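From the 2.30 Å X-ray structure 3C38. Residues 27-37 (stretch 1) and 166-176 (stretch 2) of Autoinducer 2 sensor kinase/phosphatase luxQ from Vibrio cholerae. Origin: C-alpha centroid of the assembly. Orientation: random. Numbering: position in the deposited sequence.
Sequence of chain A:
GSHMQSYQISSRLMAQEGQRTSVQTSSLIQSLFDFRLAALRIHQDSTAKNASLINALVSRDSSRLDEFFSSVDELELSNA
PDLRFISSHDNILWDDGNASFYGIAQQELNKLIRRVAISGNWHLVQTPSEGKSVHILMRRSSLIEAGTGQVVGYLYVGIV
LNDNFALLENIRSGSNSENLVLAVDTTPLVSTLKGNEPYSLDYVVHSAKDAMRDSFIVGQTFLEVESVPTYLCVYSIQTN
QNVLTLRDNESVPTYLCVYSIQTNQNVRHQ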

# COMPACT_ATOMS: atom_id res chain seq x y z
N SER A 27 4.38 14.49 -12.09
CA SER A 27 5.49 13.59 -12.37
C SER A 27 6.21 13.26 -11.07
O SER A 27 6.54 12.10 -10.80
CB SER A 27 6.46 14.26 -13.35
OG SER A 27 7.64 13.48 -13.52
N LEU A 28 6.44 14.29 -10.26
CA LEU A 28 7.11 14.13 -8.99
C LEU A 28 6.26 13.29 -8.03
O LEU A 28 6.77 12.38 -7.37
CB LEU A 28 7.39 15.51 -8.39
CG LEU A 28 7.84 15.60 -6.92
CD1 LEU A 28 9.09 14.74 -6.67
CD2 LEU A 28 8.12 17.07 -6.59
N ILE A 29 4.97 13.59 -7.96
CA ILE A 29 4.08 12.86 -7.07
C ILE A 29 4.13 11.37 -7.37
O ILE A 29 4.21 10.53 -6.46
CB ILE A 29 2.63 13.40 -7.19
CG1 ILE A 29 2.58 14.79 -6.54
CG2 ILE A 29 1.65 12.44 -6.54
CD1 ILE A 29 1.32 15.58 -6.81
N GLN A 30 4.11 11.05 -8.67
CA GLN A 30 4.17 9.67 -9.13
C GLN A 30 5.47 9.00 -8.70
O GLN A 30 5.47 7.83 -8.30
CB GLN A 30 4.05 9.62 -10.66
CG GLN A 30 4.17 8.22 -11.25
CD GLN A 30 3.02 7.32 -10.87
OE1 GLN A 30 1.86 7.66 -11.11
NE2 GLN A 30 3.33 6.18 -10.28
N SER A 31 6.58 9.74 -8.79
CA SER A 31 7.87 9.17 -8.42
C SER A 31 7.95 8.94 -6.92
O SER A 31 8.50 7.93 -6.46
CB SER A 31 9.03 10.09 -8.86
OG SER A 31 9.11 11.25 -8.07
N LEU A 32 7.39 9.87 -6.15
CA LEU A 32 7.38 9.72 -4.71
C LEU A 32 6.56 8.47 -4.39
O LEU A 32 6.95 7.67 -3.54
CB LEU A 32 6.82 10.98 -4.07
CG LEU A 32 7.87 12.11 -4.07
CD1 LEU A 32 7.22 13.44 -3.66
CD2 LEU A 32 9.01 11.75 -3.09
N PHE A 33 5.45 8.29 -5.09
CA PHE A 33 4.60 7.11 -4.90
C PHE A 33 5.41 5.85 -5.26
O PHE A 33 5.51 4.91 -4.48
CB PHE A 33 3.37 7.21 -5.79
CG PHE A 33 2.42 6.04 -5.68
CD1 PHE A 33 2.17 5.23 -6.80
CD2 PHE A 33 1.75 5.77 -4.49
CE1 PHE A 33 1.26 4.15 -6.72
CE2 PHE A 33 0.84 4.71 -4.41
CZ PHE A 33 0.60 3.90 -5.53
N ASP A 34 6.01 5.85 -6.45
CA ASP A 34 6.83 4.73 -6.90
C ASP A 34 7.91 4.41 -5.87
O ASP A 34 8.17 3.25 -5.56
CB ASP A 34 7.54 5.05 -8.22
CG ASP A 34 6.59 5.25 -9.36
OD1 ASP A 34 5.45 4.75 -9.27
OD2 ASP A 34 6.99 5.89 -10.36
N PHE A 35 8.53 5.46 -5.34
CA PHE A 35 9.58 5.28 -4.35
C PHE A 35 9.14 4.42 -3.16
O PHE A 35 9.87 3.51 -2.74
CB PHE A 35 10.10 6.64 -3.86
CG PHE A 35 11.30 6.53 -2.96
CD1 PHE A 35 12.55 6.22 -3.49
CD2 PHE A 35 11.16 6.67 -1.58
CE1 PHE A 35 13.66 6.04 -2.65
CE2 PHE A 35 12.26 6.49 -0.73
CZ PHE A 35 13.51 6.17 -1.27
N ARG A 36 7.96 4.70 -2.61
CA ARG A 36 7.48 3.91 -1.47
C ARG A 36 7.24 2.44 -1.86
O ARG A 36 7.59 1.53 -1.11
CB ARG A 36 6.20 4.52 -0.90
CG ARG A 36 5.69 3.78 0.33
CD ARG A 36 6.63 4.00 1.53
NE ARG A 36 6.56 2.94 2.55
CZ ARG A 36 5.45 2.53 3.15
NH1 ARG A 36 4.27 3.07 2.87
NH2 ARG A 36 5.52 1.56 4.06
N LEU A 37 6.64 2.22 -3.02
CA LEU A 37 6.37 0.86 -3.48
C LEU A 37 7.68 0.08 -3.75
O LEU A 37 7.77 -1.12 -3.45
CB LEU A 37 5.49 0.87 -4.74
CG LEU A 37 3.99 0.75 -4.46
CD1 LEU A 37 3.57 1.78 -3.44
CD2 LEU A 37 3.20 0.92 -5.75
N ALA A 166 0.53 8.57 6.93
CA ALA A 166 1.98 8.54 6.75
C ALA A 166 2.37 8.50 5.28
O ALA A 166 3.29 9.20 4.85
CB ALA A 166 2.59 7.35 7.51
N LEU A 167 1.69 7.66 4.50
CA LEU A 167 2.00 7.55 3.09
C LEU A 167 1.79 8.88 2.34
O LEU A 167 2.67 9.34 1.61
CB LEU A 167 1.12 6.48 2.43
CG LEU A 167 1.24 6.49 0.90
CD1 LEU A 167 2.65 6.07 0.53
CD2 LEU A 167 0.23 5.56 0.27
N LEU A 168 0.62 9.48 2.54
CA LEU A 168 0.26 10.72 1.87
C LEU A 168 1.11 11.91 2.30
O LEU A 168 1.49 12.74 1.47
CB LEU A 168 -1.20 11.05 2.14
CG LEU A 168 -2.07 11.47 0.96
CD1 LEU A 168 -3.14 12.47 1.44
CD2 LEU A 168 -1.20 12.06 -0.14
N GLU A 169 1.37 12.00 3.59
CA GLU A 169 2.17 13.09 4.15
C GLU A 169 3.60 13.01 3.62
O GLU A 169 4.23 14.02 3.32
CB GLU A 169 2.16 13.00 5.68
CG GLU A 169 3.23 13.86 6.36
CD GLU A 169 3.03 15.34 6.12
OE1 GLU A 169 3.98 16.11 6.41
OE2 GLU A 169 1.93 15.74 5.66
N ASN A 170 4.10 11.79 3.49
CA ASN A 170 5.43 11.56 2.97
C ASN A 170 5.52 12.07 1.52
O ASN A 170 6.56 12.58 1.09
CB ASN A 170 5.74 10.08 3.05
CG ASN A 170 6.96 9.70 2.26
OD1 ASN A 170 8.10 9.91 2.71
ND2 ASN A 170 6.74 9.14 1.07
N ILE A 171 4.43 11.94 0.77
CA ILE A 171 4.41 12.41 -0.61
C ILE A 171 4.25 13.94 -0.62
O ILE A 171 4.85 14.63 -1.45
CB ILE A 171 3.25 11.78 -1.41
CG1 ILE A 171 3.48 10.28 -1.56
CG2 ILE A 171 3.13 12.44 -2.79
CD1 ILE A 171 2.37 9.59 -2.32
N ARG A 172 3.45 14.46 0.31
CA ARG A 172 3.22 15.89 0.41
C ARG A 172 4.54 16.60 0.69
O ARG A 172 4.90 17.56 0.01
CB ARG A 172 2.24 16.22 1.54
CG ARG A 172 1.92 17.72 1.64
CD ARG A 172 1.45 18.14 3.04
NE ARG A 172 2.51 18.01 4.05
CZ ARG A 172 3.68 18.66 4.01
NH1 ARG A 172 3.96 19.51 3.02
NH2 ARG A 172 4.59 18.45 4.96
N SER A 173 5.26 16.12 1.71
CA SER A 173 6.52 16.76 2.05
C SER A 173 7.54 16.58 0.93
O SER A 173 8.18 17.55 0.51
CB SER A 173 7.06 16.22 3.38
OG SER A 173 7.45 14.86 3.26
N GLY A 174 7.67 15.35 0.45
CA GLY A 174 8.60 15.06 -0.62
C GLY A 174 8.39 15.92 -1.86
O GLY A 174 9.32 16.13 -2.64
N SER A 175 7.16 16.40 -2.04
CA SER A 175 6.85 17.24 -3.19
C SER A 175 6.67 18.69 -2.76
O SER A 175 6.37 19.56 -3.57
CB SER A 175 5.57 16.75 -3.88
OG SER A 175 4.45 16.82 -3.00
N ASN A 176 6.87 18.94 -1.47
CA ASN A 176 6.72 20.27 -0.89
C ASN A 176 5.37 20.88 -1.21
O ASN A 176 5.25 22.10 -1.39
CB ASN A 176 7.84 21.19 -1.39
CG ASN A 176 9.22 20.70 -0.97
OD1 ASN A 176 9.94 20.07 -1.76
ND2 ASN A 176 9.59 20.98 0.28
O HOH W 1 7.57 8.27 -1.06

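The two helices cross at 134° between their N-to-C directions, with their axes 9.4 Å apart at closest approach, and the contact that results is almost wholly apolar. No direct hydrogen bond links the two stretches. Leu-32 and Ile-171, whose CA atoms lie 5.7 Å apart, cover the most surface and form the centre of the packing.

Leu-32 directs its CA-to-CB bond toward the second helix and, in an mt rotamer, lays its side chain against the last helical turn. Its CD1 comes within 3.3 Å of Gly-174 C and 3.4 Å of Ser-175 N, so the methyl rests largely on backbone, with Ser-175 CB also close by. Gly-174 has no side chain where Leu-32 packs: an ideal CB would point toward the first helix and lie 2.8 Å from Leu-32 CD2, a clash.

Ile-171 leaves its helix sideways, but the end of its side chain turns nearer the first helix. Its CG2 packs against Ile-29 CG2 at 4.0 Å and Leu-32 CB at 4.2 Å, while its CD1 reaches Phe-33 CB at 4.3 Å and sits at the edge of the phenyl ring, near its plane. One isoleucine thus touches Ile-29, Leu-32 and Phe-33, spaced three and then one residue apart, about one turn of the facing helix.

Beyond this centre, Leu-167 CD1 meets Arg-36 CG at 3.8 Å and also lies at the edge of the guanidinium, near its plane, so both the aliphatic part and the head group of the arginine border the leucine. Toward the other end, Leu-28 CD2 approaches Ser-175 CA at 3.6 Å. The Ser-175 hydroxyl is turned back onto the preceding turn, where Ser-175 OG donates to Ile-171 O at 2.7 Å, leaving Ser-175 CB 3.7 Å from Leu-32 CD1.

A single water supplies a polar link, donating to Leu-32 O at 2.6 Å and accepting from Asn-170 ND2 at a short 2.4 Å.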